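Local coordinates for NS3-like protein (Alongshan virus, PDB 6M40) that is an RNA helicase that probably couples hydrolysis of ATP and other ribonucleoside triphosphates to the unwinding of RNA, at residues 271-283 and 322-334. Residues are numbered along the deposited sequence; the frame is centred on the assembly and turned at random.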
loop_
_atom_site.group_PDB
_atom_site.type_symbol
_atom_site.label_atom_id
_atom_site.label_comp_id
_atom_site.label_asym_id
_atom_site.label_seq_id
_atom_site.Cartn_x
_atom_site.Cartn_y
_atom_site.Cartn_z
ATOM N N GLN A 271 -5.103 -11.089 -6.768
ATOM C CA GLN A 271 -5.563 -9.758 -6.392
ATOM C C GLN A 271 -6.487 -9.186 -7.458
ATOM O O GLN A 271 -6.483 -9.623 -8.608
ATOM C CB GLN A 271 -4.386 -8.804 -6.172
ATOM C CG GLN A 271 -4.768 -7.484 -5.512
ATOM C CD GLN A 271 -3.554 -6.754 -4.989
ATOM O OE1 GLN A 271 -2.488 -7.351 -4.804
ATOM N NE2 GLN A 271 -3.702 -5.459 -4.743
ATOM N N TYR A 272 -7.265 -8.179 -7.063
ATOM C CA TYR A 272 -8.211 -7.499 -7.948
ATOM C C TYR A 272 -7.622 -6.134 -8.309
ATOM O O TYR A 272 -8.000 -5.100 -7.757
ATOM C CB TYR A 272 -9.601 -7.377 -7.279
ATOM C CG TYR A 272 -10.667 -6.740 -8.146
ATOM C CD1 TYR A 272 -11.156 -7.391 -9.275
ATOM C CD2 TYR A 272 -11.195 -5.496 -7.825
ATOM C CE1 TYR A 272 -12.126 -6.818 -10.065
ATOM C CE2 TYR A 272 -12.176 -4.911 -8.613
ATOM C CZ TYR A 272 -12.638 -5.577 -9.730
ATOM O OH TYR A 272 -13.611 -5.002 -10.520
ATOM N N HIS A 273 -6.684 -6.142 -9.252
ATOM C CA HIS A 273 -6.206 -4.905 -9.831
ATOM C C HIS A 273 -7.263 -4.302 -10.749
ATOM O O HIS A 273 -8.166 -4.984 -11.242
ATOM C CB HIS A 273 -4.949 -5.117 -10.679
ATOM C CG HIS A 273 -3.755 -5.594 -9.918
ATOM N ND1 HIS A 273 -3.436 -6.931 -9.794
ATOM C CD2 HIS A 273 -2.773 -4.913 -9.279
ATOM C CE1 HIS A 273 -2.321 -7.053 -9.093
ATOM N NE2 HIS A 273 -1.901 -5.844 -8.766
ATOM N N TYR A 274 -7.125 -3.004 -10.989
ATOM C CA TYR A 274 -7.597 -2.376 -12.214
ATOM C C TYR A 274 -6.391 -2.189 -13.130
ATOM O O TYR A 274 -5.294 -1.862 -12.667
ATOM C CB TYR A 274 -8.290 -1.045 -11.931
ATOM C CG TYR A 274 -9.734 -1.194 -11.471
ATOM C CD1 TYR A 274 -10.741 -1.473 -12.386
ATOM C CD2 TYR A 274 -10.090 -1.060 -10.127
ATOM C CE1 TYR A 274 -12.065 -1.611 -11.980
ATOM C CE2 TYR A 274 -11.403 -1.195 -9.718
ATOM C CZ TYR A 274 -12.387 -1.472 -10.649
ATOM O OH TYR A 274 -13.699 -1.610 -10.256
ATOM N N LEU A 275 -6.588 -2.436 -14.427
ATOM C CA LEU A 275 -5.502 -2.450 -15.403
ATOM C C LEU A 275 -5.854 -1.548 -16.578
ATOM O O LEU A 275 -7.026 -1.402 -16.933
ATOM C CB LEU A 275 -5.213 -3.887 -15.919
ATOM C CG LEU A 275 -4.770 -4.890 -14.854
ATOM C CD1 LEU A 275 -4.664 -6.333 -15.353
ATOM C CD2 LEU A 275 -3.425 -4.443 -14.282
ATOM N N VAL A 276 -4.831 -0.953 -17.191
ATOM C CA VAL A 276 -5.029 -0.076 -18.345
ATOM C C VAL A 276 -5.140 -0.928 -19.605
ATOM O O VAL A 276 -4.263 -1.755 -19.884
ATOM C CB VAL A 276 -3.876 0.933 -18.467
ATOM C CG1 VAL A 276 -4.147 1.890 -19.619
ATOM C CG2 VAL A 276 -3.669 1.692 -17.172
ATOM N N THR A 277 -6.197 -0.700 -20.391
ATOM C CA THR A 277 -6.537 -1.593 -21.493
ATOM C C THR A 277 -6.505 -0.929 -22.868
ATOM O O THR A 277 -6.875 -1.570 -23.847
ATOM C CB THR A 277 -7.929 -2.203 -21.274
ATOM O OG1 THR A 277 -8.924 -1.208 -21.526
ATOM C CG2 THR A 277 -8.073 -2.702 -19.858
ATOM N N ALA A 278 -6.113 0.341 -22.958
ATOM C CA ALA A 278 -5.992 1.070 -24.223
ATOM C C ALA A 278 -7.292 1.753 -24.635
ATOM O O ALA A 278 -7.271 2.653 -25.475
ATOM C CB ALA A 278 -5.503 0.158 -25.355
ATOM N N VAL A 279 -8.425 1.313 -24.094
ATOM C CA VAL A 279 -9.668 2.068 -24.173
ATOM C C VAL A 279 -10.017 2.716 -22.851
ATOM O O VAL A 279 -11.010 3.450 -22.777
ATOM C CB VAL A 279 -10.839 1.185 -24.644
ATOM C CG1 VAL A 279 -11.793 2.000 -25.528
ATOM C CG2 VAL A 279 -10.340 -0.046 -25.360
ATOM N N GLY A 280 -9.241 2.477 -21.812
ATOM C CA GLY A 280 -9.574 2.915 -20.474
ATOM C C GLY A 280 -8.998 1.950 -19.452
ATOM O O GLY A 280 -7.825 1.533 -19.574
ATOM N N THR A 281 -9.793 1.590 -18.452
ATOM C CA THR A 281 -9.391 0.604 -17.460
ATOM C C THR A 281 -10.467 -0.461 -17.318
ATOM O O THR A 281 -11.653 -0.212 -17.568
ATOM C CB THR A 281 -9.139 1.215 -16.071
ATOM O OG1 THR A 281 -10.383 1.624 -15.484
ATOM C CG2 THR A 281 -8.189 2.392 -16.131
ATOM N N LYS A 282 -10.038 -1.645 -16.893
ATOM C CA LYS A 282 -10.933 -2.749 -16.577
ATOM C C LYS A 282 -10.437 -3.436 -15.312
ATOM O O LYS A 282 -9.238 -3.445 -15.023
ATOM C CB LYS A 282 -11.024 -3.757 -17.739
ATOM C CG LYS A 282 -11.582 -3.167 -19.027
ATOM C CD LYS A 282 -12.032 -4.244 -20.012
ATOM C CE LYS A 282 -11.922 -3.776 -21.466
ATOM N NZ LYS A 282 -11.588 -4.909 -22.374
ATOM N N GLY A 283 -11.378 -4.000 -14.551
ATOM C CA GLY A 283 -11.049 -4.773 -13.360
ATOM C C GLY A 283 -10.801 -6.243 -13.639
ATOM O O GLY A 283 -11.674 -6.934 -14.174
ATOM N N LEU A 322 7.263 -5.929 -8.202
ATOM C CA LEU A 322 6.646 -4.853 -7.433
ATOM C C LEU A 322 5.247 -4.483 -7.911
ATOM O O LEU A 322 4.335 -4.322 -7.091
ATOM C CB LEU A 322 7.537 -3.608 -7.470
ATOM C CG LEU A 322 8.727 -3.555 -6.517
ATOM C CD1 LEU A 322 9.764 -2.547 -6.989
ATOM C CD2 LEU A 322 8.259 -3.218 -5.109
ATOM N N ASP A 323 5.054 -4.338 -9.219
ATOM C CA ASP A 323 3.781 -3.893 -9.773
ATOM C C ASP A 323 3.514 -4.670 -11.054
ATOM O O ASP A 323 4.439 -4.968 -11.817
ATOM C CB ASP A 323 3.785 -2.371 -10.062
ATOM C CG ASP A 323 3.050 -1.551 -8.998
ATOM O OD1 ASP A 323 1.805 -1.527 -9.002
ATOM O OD2 ASP A 323 3.722 -0.918 -8.161
ATOM N N HIS A 324 2.257 -5.033 -11.263
ATOM C CA HIS A 324 1.874 -5.601 -12.545
ATOM C C HIS A 324 2.184 -4.588 -13.646
ATOM O O HIS A 324 1.926 -3.393 -13.474
ATOM C CB HIS A 324 0.393 -5.960 -12.554
ATOM C CG HIS A 324 -0.067 -6.581 -13.838
ATOM N ND1 HIS A 324 -0.162 -5.866 -15.010
ATOM C CD2 HIS A 324 -0.449 -7.844 -14.138
ATOM C CE1 HIS A 324 -0.595 -6.656 -15.973
ATOM N NE2 HIS A 324 -0.776 -7.862 -15.471
ATOM N N PRO A 325 2.714 -5.029 -14.787
ATOM C CA PRO A 325 3.330 -4.088 -15.735
ATOM C C PRO A 325 2.463 -2.908 -16.156
ATOM O O PRO A 325 3.012 -1.826 -16.414
ATOM C CB PRO A 325 3.679 -4.984 -16.940
ATOM C CG PRO A 325 3.065 -6.359 -16.632
ATOM C CD PRO A 325 2.972 -6.432 -15.159
ATOM N N ASP A 326 1.147 -3.060 -16.264
ATOM C CA ASP A 326 0.295 -1.946 -16.660
ATOM C C ASP A 326 -0.909 -1.874 -15.723
ATOM O O ASP A 326 -2.066 -1.929 -16.137
ATOM C CB ASP A 326 -0.108 -2.053 -18.136
ATOM C CG ASP A 326 -0.479 -3.450 -18.537
ATOM O OD1 ASP A 326 -1.238 -4.094 -17.791
ATOM O OD2 ASP A 326 -0.026 -3.903 -19.605
ATOM N N SER A 327 -0.613 -1.733 -14.431
ATOM C CA SER A 327 -1.644 -1.453 -13.445
ATOM C C SER A 327 -1.926 0.042 -13.398
ATOM O O SER A 327 -1.033 0.880 -13.566
ATOM C CB SER A 327 -1.234 -1.953 -12.061
ATOM O OG SER A 327 -0.224 -1.136 -11.481
ATOM N N VAL A 328 -3.200 0.374 -13.193
ATOM C CA VAL A 328 -3.588 1.771 -13.217
ATOM C C VAL A 328 -2.948 2.583 -12.098
ATOM O O VAL A 328 -2.884 3.813 -12.198
ATOM C CB VAL A 328 -5.120 1.928 -13.150
ATOM C CG1 VAL A 328 -5.646 1.401 -11.831
ATOM C CG2 VAL A 328 -5.506 3.390 -13.341
ATOM N N THR A 329 -2.465 1.936 -11.038
ATOM C CA THR A 329 -1.681 2.685 -10.069
ATOM C C THR A 329 -0.359 3.125 -10.665
ATOM O O THR A 329 0.140 4.204 -10.336
ATOM C CB THR A 329 -1.432 1.867 -8.805
ATOM O OG1 THR A 329 -0.977 0.550 -9.142
ATOM C CG2 THR A 329 -2.702 1.770 -7.961
ATOM N N LEU A 330 0.194 2.333 -11.578
ATOM C CA LEU A 330 1.431 2.740 -12.235
ATOM C C LEU A 330 1.161 3.828 -13.268
ATOM O O LEU A 330 2.051 4.631 -13.574
ATOM C CB LEU A 330 2.094 1.526 -12.868
ATOM C CG LEU A 330 3.616 1.525 -13.011
ATOM C CD1 LEU A 330 4.350 1.936 -11.738
ATOM C CD2 LEU A 330 4.053 0.135 -13.431
ATOM N N LEU A 331 -0.065 3.893 -13.789
ATOM C CA LEU A 331 -0.435 5.002 -14.658
ATOM C C LEU A 331 -0.549 6.305 -13.874
ATOM O O LEU A 331 0.069 7.312 -14.236
ATOM C CB LEU A 331 -1.743 4.691 -15.391
ATOM C CG LEU A 331 -2.411 5.861 -16.124
ATOM C CD1 LEU A 331 -1.525 6.391 -17.246
ATOM C CD2 LEU A 331 -3.771 5.448 -16.668
ATOM N N GLU A 332 -1.330 6.314 -12.788
ATOM C CA GLU A 332 -1.531 7.564 -12.057
ATOM C C GLU A 332 -0.225 8.062 -11.447
ATOM O O GLU A 332 0.006 9.274 -11.388
ATOM C CB GLU A 332 -2.606 7.389 -10.980
ATOM C CG GLU A 332 -3.866 6.695 -11.503
ATOM C CD GLU A 332 -5.143 6.989 -10.733
ATOM O OE1 GLU A 332 -5.179 6.786 -9.507
ATOM O OE2 GLU A 332 -6.125 7.402 -11.375
ATOM N N ALA A 333 0.653 7.155 -11.021
ATOM C CA ALA A 333 1.936 7.588 -10.476
ATOM C C ALA A 333 2.797 8.258 -11.546
ATOM O O ALA A 333 3.365 9.334 -11.313
ATOM C CB ALA A 333 2.673 6.405 -9.847
ATOM N N ASN A 334 2.897 7.645 -12.730
ATOM C CA ASN A 334 3.706 8.218 -13.802
ATOM C C ASN A 334 3.082 9.508 -14.319
ATOM O O ASN A 334 3.795 10.458 -14.654
ATOM C CB ASN A 334 3.874 7.213 -14.946
ATOM C CG ASN A 334 5.024 6.226 -14.716
ATOM O OD1 ASN A 334 6.045 6.560 -14.114
ATOM N ND2 ASN A 334 4.856 5.000 -15.210
#
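Val276 and Asp326 are joined through their backbones, the amide N of Val276 donating to Asp326 O at 3.1 Å. The second bond runs the other way: Val328 N gives its hydrogen to Tyr274 O, 3.1 Å off and almost perfectly straight at 179°. Together they enclose Leu275 and Ser327, whose CA atoms lie 4.4 Å apart, in a single beta bridge. Tyr274 O thus takes up an N-H of the first helical turn, where no earlier helical carbonyl is available. Ser327, at the N-cap, suits this place because its short side chain can turn back over the helix start; its OG lies 3.0 Å from Thr329 OG1, which is itself hydrogen-bonded to Asp121. The bridge ties the beta-hairpin of strands 264-276 and 281-287, which projects from the second RecA-like domain, as in flaviviral NS3 helicases, to the entrance of helix 328-339, which packs with helix 349-357 in the helical C-terminal part of this NS3-like helicase. Leu275 sets its CD2 methyl over one face of the His324 ring, offset to the ND1 side of the rim, a CH-pi contact 4.0 Å from the centroid; Pro325 CD lies over the opposite face, also near the rim. The His324 ring meets the leucine because its chi1 of -179° carries CG away from the backbone N, and its ND1 weakly accepts the Asp326 amide, which may help to fix the ring's rotation. The remaining packing is aliphatic. Val276, beta-branched as suits a strand, offers CG2 to the helix, against Val328 CA and Leu331 CD2, the latter at 3.8 Å. Val328 divides its methyls between the two strands, CG1 against Tyr274 CB and CG2 against Thr281 CG2. Thr281 serves both needs, its methyl meeting the valine and its hydroxyl hydrogen-bonded to Asp409 and Ala410.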